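Local coordinates for farnesyltransferase, putative (Trypanosoma cruzi, PDB 3WCA), which probably catalyses the magnesium-dependent, NAD(P)H-requiring reductive condensation of two farnesyl diphosphate molecules into squalene, on the way to lanosterol, at residues Ala255-Ala269 against Ile350-His364. The protein carries 1 engineered substitution. Residues are numbered along the deposited sequence; the frame is centred on the assembly and turned at random.
Sequences ADALVHVPHVVEYLA and IEHLVNDAIRAMESH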
loop_
_atom_site.group_PDB
_atom_site.type_symbol
_atom_site.label_atom_id
_atom_site.label_comp_id
_atom_site.label_asym_id
_atom_site.label_seq_id
_atom_site.Cartn_x
_atom_site.Cartn_y
_atom_site.Cartn_z
ATOM N N ALA A 255 8.034 13.142 6.644
ATOM C CA ALA A 255 7.115 14.168 7.137
ATOM C C ALA A 255 5.830 14.136 6.325
ATOM O O ALA A 255 4.735 14.289 6.856
ATOM C CB ALA A 255 7.757 15.554 7.031
ATOM N N ASP A 256 5.964 13.931 5.026
ATOM C CA ASP A 256 4.785 13.890 4.182
ATOM C C ASP A 256 3.893 12.684 4.519
ATOM O O ASP A 256 2.665 12.790 4.533
ATOM C CB ASP A 256 5.195 13.840 2.724
ATOM C CG ASP A 256 4.007 13.708 1.803
ATOM O OD1 ASP A 256 3.276 14.705 1.651
ATOM O OD2 ASP A 256 3.803 12.605 1.244
ATOM N N ALA A 257 4.503 11.541 4.816
ATOM C CA ALA A 257 3.719 10.345 5.142
ATOM C C ALA A 257 3.045 10.444 6.505
ATOM O O ALA A 257 1.964 9.910 6.705
ATOM C CB ALA A 257 4.608 9.101 5.096
ATOM N N LEU A 258 3.685 11.135 7.439
ATOM C CA LEU A 258 3.148 11.273 8.781
ATOM C C LEU A 258 1.805 11.981 8.818
ATOM O O LEU A 258 1.058 11.841 9.784
ATOM C CB LEU A 258 4.146 12.009 9.671
ATOM C CG LEU A 258 5.312 11.138 10.133
ATOM C CD1 LEU A 258 6.321 11.976 10.922
ATOM C CD2 LEU A 258 4.751 10.010 10.992
ATOM N N VAL A 259 1.514 12.747 7.773
ATOM C CA VAL A 259 0.248 13.476 7.661
ATOM C C VAL A 259 -0.935 12.513 7.795
ATOM O O VAL A 259 -1.977 12.860 8.347
ATOM C CB VAL A 259 0.123 14.195 6.269
ATOM C CG1 VAL A 259 -1.266 14.778 6.097
ATOM C CG2 VAL A 259 1.155 15.317 6.148
ATOM N N HIS A 260 -0.757 11.291 7.308
ATOM C CA HIS A 260 -1.822 10.299 7.318
ATOM C C HIS A 260 -2.110 9.550 8.606
ATOM O O HIS A 260 -3.187 8.984 8.751
ATOM C CB HIS A 260 -1.542 9.283 6.226
ATOM C CG HIS A 260 -1.300 9.904 4.891
ATOM N ND1 HIS A 260 -2.295 10.532 4.175
ATOM C CD2 HIS A 260 -0.167 10.031 4.161
ATOM C CE1 HIS A 260 -1.784 11.021 3.060
ATOM N NE2 HIS A 260 -0.496 10.731 3.028
ATOM N N VAL A 261 -1.167 9.567 9.541
ATOM C CA VAL A 261 -1.303 8.813 10.782
ATOM C C VAL A 261 -2.505 9.133 11.661
ATOM O O VAL A 261 -3.172 8.220 12.150
ATOM C CB VAL A 261 0.018 8.883 11.588
ATOM C CG1 VAL A 261 -0.102 8.130 12.917
ATOM C CG2 VAL A 261 1.132 8.268 10.752
ATOM N N PRO A 262 -2.819 10.419 11.867
ATOM C CA PRO A 262 -3.983 10.695 12.715
ATOM C C PRO A 262 -5.251 10.054 12.153
ATOM O O PRO A 262 -6.121 9.623 12.907
ATOM C CB PRO A 262 -4.062 12.217 12.705
ATOM C CG PRO A 262 -2.610 12.624 12.554
ATOM C CD PRO A 262 -2.134 11.668 11.490
ATOM N N HIS A 263 -5.327 9.990 10.822
ATOM C CA HIS A 263 -6.472 9.437 10.098
ATOM C C HIS A 263 -6.487 7.916 10.132
ATOM O O HIS A 263 -7.540 7.289 10.078
ATOM C CB HIS A 263 -6.439 9.942 8.655
ATOM C CG HIS A 263 -6.392 11.434 8.551
ATOM N ND1 HIS A 263 -7.503 12.231 8.741
ATOM C CD2 HIS A 263 -5.356 12.281 8.342
ATOM C CE1 HIS A 263 -7.152 13.500 8.658
ATOM N NE2 HIS A 263 -5.854 13.559 8.416
ATOM N N VAL A 264 -5.302 7.323 10.196
ATOM C CA VAL A 264 -5.190 5.883 10.294
ATOM C C VAL A 264 -5.713 5.512 11.688
ATOM O O VAL A 264 -6.413 4.517 11.853
ATOM C CB VAL A 264 -3.724 5.431 10.141
ATOM C CG1 VAL A 264 -3.566 3.998 10.607
ATOM C CG2 VAL A 264 -3.289 5.572 8.679
ATOM N N VAL A 265 -5.384 6.328 12.685
ATOM C CA VAL A 265 -5.840 6.069 14.043
ATOM C C VAL A 265 -7.371 6.114 14.103
ATOM O O VAL A 265 -7.998 5.246 14.704
ATOM C CB VAL A 265 -5.214 7.083 15.041
ATOM C CG1 VAL A 265 -5.941 7.046 16.388
ATOM C CG2 VAL A 265 -3.747 6.736 15.257
ATOM N N GLU A 266 -7.974 7.105 13.452
ATOM C CA GLU A 266 -9.426 7.230 13.443
ATOM C C GLU A 266 -10.094 6.042 12.760
ATOM O O GLU A 266 -11.057 5.480 13.279
ATOM C CB GLU A 266 -9.851 8.522 12.740
ATOM C CG GLU A 266 -9.462 9.774 13.487
ATOM C CD GLU A 266 -9.905 9.742 14.944
ATOM O OE1 GLU A 266 -11.087 9.422 15.208
ATOM O OE2 GLU A 266 -9.067 10.044 15.821
ATOM N N TYR A 267 -9.598 5.671 11.586
ATOM C CA TYR A 267 -10.167 4.536 10.874
ATOM C C TYR A 267 -10.052 3.253 11.707
ATOM O O TYR A 267 -11.026 2.520 11.860
ATOM C CB TYR A 267 -9.471 4.346 9.522
ATOM C CG TYR A 267 -10.079 3.256 8.667
ATOM C CD1 TYR A 267 -9.695 1.920 8.825
ATOM C CD2 TYR A 267 -11.071 3.553 7.731
ATOM C CE1 TYR A 267 -10.288 0.897 8.068
ATOM C CE2 TYR A 267 -11.671 2.540 6.972
ATOM C CZ TYR A 267 -11.274 1.216 7.144
ATOM O OH TYR A 267 -11.842 0.227 6.375
ATOM N N LEU A 268 -8.871 2.968 12.247
ATOM C CA LEU A 268 -8.719 1.747 13.044
ATOM C C LEU A 268 -9.648 1.748 14.267
ATOM O O LEU A 268 -10.193 0.714 14.644
ATOM C CB LEU A 268 -7.259 1.572 13.495
ATOM C CG LEU A 268 -6.268 1.239 12.369
ATOM C CD1 LEU A 268 -4.853 1.123 12.948
ATOM C CD2 LEU A 268 -6.684 -0.071 11.679
ATOM N N ALA A 269 -9.834 2.914 14.871
ATOM C CA ALA A 269 -10.685 3.030 16.043
ATOM C C ALA A 269 -12.172 2.954 15.717
ATOM O O ALA A 269 -12.997 2.836 16.618
ATOM C CB ALA A 269 -10.377 4.324 16.787
ATOM N N ILE A 350 8.770 17.888 11.736
ATOM C CA ILE A 350 8.499 16.549 12.236
ATOM C C ILE A 350 7.848 16.574 13.608
ATOM O O ILE A 350 6.951 15.781 13.887
ATOM C CB ILE A 350 9.794 15.705 12.306
ATOM C CG1 ILE A 350 10.323 15.459 10.892
ATOM C CG2 ILE A 350 9.533 14.384 13.013
ATOM C CD1 ILE A 350 9.368 14.691 9.995
ATOM N N GLU A 351 8.284 17.500 14.454
ATOM C CA GLU A 351 7.757 17.589 15.805
ATOM C C GLU A 351 6.246 17.765 15.918
ATOM O O GLU A 351 5.605 17.043 16.677
ATOM C CB GLU A 351 8.469 18.699 16.586
ATOM C CG GLU A 351 7.977 18.825 18.024
ATOM C CD GLU A 351 8.867 19.697 18.891
ATOM O OE1 GLU A 351 8.511 19.913 20.071
ATOM O OE2 GLU A 351 9.920 20.161 18.398
ATOM N N HIS A 352 5.667 18.712 15.186
ATOM C CA HIS A 352 4.223 18.904 15.283
ATOM C C HIS A 352 3.487 17.734 14.648
ATOM O O HIS A 352 2.360 17.430 15.024
ATOM C CB HIS A 352 3.781 20.210 14.618
ATOM C CG HIS A 352 3.749 20.151 13.124
ATOM N ND1 HIS A 352 2.584 20.282 12.399
ATOM C CD2 HIS A 352 4.736 19.960 12.219
ATOM C CE1 HIS A 352 2.855 20.172 11.111
ATOM N NE2 HIS A 352 4.154 19.976 10.973
ATOM N N LEU A 353 4.119 17.077 13.685
ATOM C CA LEU A 353 3.493 15.930 13.043
ATOM C C LEU A 353 3.467 14.752 14.009
ATOM O O LEU A 353 2.509 13.982 14.028
ATOM C CB LEU A 353 4.244 15.563 11.769
ATOM C CG LEU A 353 4.023 16.551 10.623
ATOM C CD1 LEU A 353 5.024 16.294 9.522
ATOM C CD2 LEU A 353 2.605 16.410 10.110
ATOM N N VAL A 354 4.522 14.622 14.811
ATOM C CA VAL A 354 4.595 13.552 15.793
ATOM C C VAL A 354 3.552 13.825 16.868
ATOM O O VAL A 354 2.821 12.919 17.280
ATOM C CB VAL A 354 5.999 13.469 16.452
ATOM C CG1 VAL A 354 5.943 12.587 17.690
ATOM C CG2 VAL A 354 7.002 12.891 15.469
ATOM N N ASN A 355 3.468 15.082 17.304
ATOM C CA ASN A 355 2.503 15.464 18.333
ATOM C C ASN A 355 1.070 15.250 17.873
ATOM O O ASN A 355 0.224 14.853 18.670
ATOM C CB ASN A 355 2.714 16.918 18.767
ATOM C CG ASN A 355 3.967 17.095 19.609
ATOM O OD1 ASN A 355 4.146 16.415 20.619
ATOM N ND2 ASN A 355 4.839 18.011 19.200
ATOM N N ASP A 356 0.789 15.520 16.598
ATOM C CA ASP A 356 -0.554 15.293 16.071
ATOM C C ASP A 356 -0.886 13.806 16.127
ATOM O O ASP A 356 -1.996 13.428 16.492
ATOM C CB ASP A 356 -0.671 15.745 14.618
ATOM C CG ASP A 356 -0.883 17.221 14.492
ATOM O OD1 ASP A 356 -1.565 17.781 15.379
ATOM O OD2 ASP A 356 -0.386 17.815 13.510
ATOM N N ALA A 357 0.085 12.974 15.751
ATOM C CA ALA A 357 -0.091 11.528 15.747
ATOM C C ALA A 357 -0.310 10.990 17.161
ATOM O O ALA A 357 -1.278 10.289 17.422
ATOM C CB ALA A 357 1.133 10.856 15.113
ATOM N N ILE A 358 0.602 11.322 18.065
ATOM C CA ILE A 358 0.511 10.874 19.447
ATOM C C ILE A 358 -0.755 11.413 20.094
ATOM O O ILE A 358 -1.401 10.738 20.892
ATOM C CB ILE A 358 1.744 11.344 20.245
ATOM C CG1 ILE A 358 2.993 10.663 19.682
ATOM C CG2 ILE A 358 1.575 11.032 21.729
ATOM C CD1 ILE A 358 4.267 11.088 20.350
ATOM N N ARG A 359 -1.114 12.633 19.736
ATOM C CA ARG A 359 -2.303 13.248 20.290
ATOM C C ARG A 359 -3.518 12.449 19.853
ATOM O O ARG A 359 -4.398 12.146 20.656
ATOM C CB ARG A 359 -2.401 14.696 19.809
ATOM C CG ARG A 359 -3.538 15.482 20.408
ATOM C CD ARG A 359 -3.356 16.970 20.145
ATOM N NE ARG A 359 -2.218 17.526 20.876
ATOM C CZ ARG A 359 -1.062 17.877 20.319
ATOM N NH1 ARG A 359 -0.881 17.733 19.011
ATOM N NH2 ARG A 359 -0.087 18.375 21.071
ATOM N N ALA A 360 -3.549 12.092 18.574
ATOM C CA ALA A 360 -4.649 11.328 18.011
ATOM C C ALA A 360 -4.756 9.967 18.690
ATOM O O ALA A 360 -5.845 9.427 18.849
ATOM C CB ALA A 360 -4.440 11.157 16.515
ATOM N N MET A 361 -3.614 9.417 19.084
ATOM C CA MET A 361 -3.570 8.123 19.757
ATOM C C MET A 361 -4.116 8.236 21.180
ATOM O O MET A 361 -5.024 7.492 21.564
ATOM C CB MET A 361 -2.131 7.604 19.793
ATOM C CG MET A 361 -1.626 7.061 18.462
ATOM S SD MET A 361 0.171 7.052 18.325
ATOM C CE MET A 361 0.377 7.486 16.601
ATOM N N GLU A 362 -3.560 9.164 21.959
ATOM C CA GLU A 362 -3.998 9.366 23.336
ATOM C C GLU A 362 -5.477 9.737 23.328
ATOM O O GLU A 362 -6.189 9.539 24.310
ATOM C CB GLU A 362 -3.163 10.469 24.007
ATOM C CG GLU A 362 -1.663 10.175 24.003
ATOM C CD GLU A 362 -0.824 11.226 24.727
ATOM O OE1 GLU A 362 -1.037 12.438 24.500
ATOM O OE2 GLU A 362 0.068 10.833 25.513
ATOM N N SER A 363 -5.934 10.257 22.195
ATOM C CA SER A 363 -7.326 10.652 22.029
ATOM C C SER A 363 -8.264 9.447 22.121
ATOM O O SER A 363 -9.481 9.605 22.209
ATOM C CB SER A 363 -7.498 11.355 20.677
ATOM O OG SER A 363 -8.857 11.657 20.410
ATOM N N HIS A 364 -7.703 8.242 22.098
ATOM C CA HIS A 364 -8.508 7.022 22.177
ATOM C C HIS A 364 -8.060 6.104 23.313
ATOM O O HIS A 364 -8.525 4.969 23.413
ATOM C CB HIS A 364 -8.447 6.253 20.850
ATOM C CG HIS A 364 -9.132 6.943 19.711
ATOM N ND1 HIS A 364 -10.501 6.943 19.551
ATOM C CD2 HIS A 364 -8.634 7.656 18.671
ATOM C CE1 HIS A 364 -10.819 7.624 18.464
ATOM N NE2 HIS A 364 -9.704 8.067 17.911
HETATM O O HOH W 1 0.741 13.338 11.990
#
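Near-parallel packing of helix 261-269 on the C-terminal helix 347-362, within the all-helical fold of a squalene synthase, brings small and branched residues together along one seam, with a polar pair closing its end. The axes of 261-269 and 350-362 approach to 8.6 Å, 12° from parallel. At the middle of the seam, Ala357 and Ala360 face Val261 and Pro262: Pro262 meets Ala360, CB to CB 4.0 Å, while Val261 CG1 touches both Ala357 CB and Met361 CE. Val265 straddles the next turn: CG2 packs on Met361 CG, and CG1, anti to the backbone N (chi1 166°), reaches Ala360 O and His364 CD2. Toward Ala255 the seam is aliphatic. Leu258 CB meets Leu353 CB at 4.1 Å, Leu353 CD1 touches Ala255 CB and O, and Ala255 CB is pressed tightly against Ile350 CD1 at 3.5 Å. Beside the type I turn from Leu258 to Val261, a water donates to both Leu258 O (2.7 Å) and Leu353 O (2.8 Å), bridging the backbones.

At the far end, the Glu266 chain bends at chi2 (-51°) to bring its carboxylate to His364. His364 NE2 donates to Glu266 OE2 at 2.9 Å; OE2 lies near the imidazole plane, whereas the N-H comes from above the carboxylate plane. A weak bond from NE2 goes to OE1. Ala269 CB sits over the centre of one imidazole face, a CH-pi contact 3.8 Å from the centroid. Tyr267, beside Glu266, touches the bound farnesyl thiodiphosphate. Bond and methyl together restrict the ring's rotation, and the neighbouring carboxylate would probably favour a protonated imidazole.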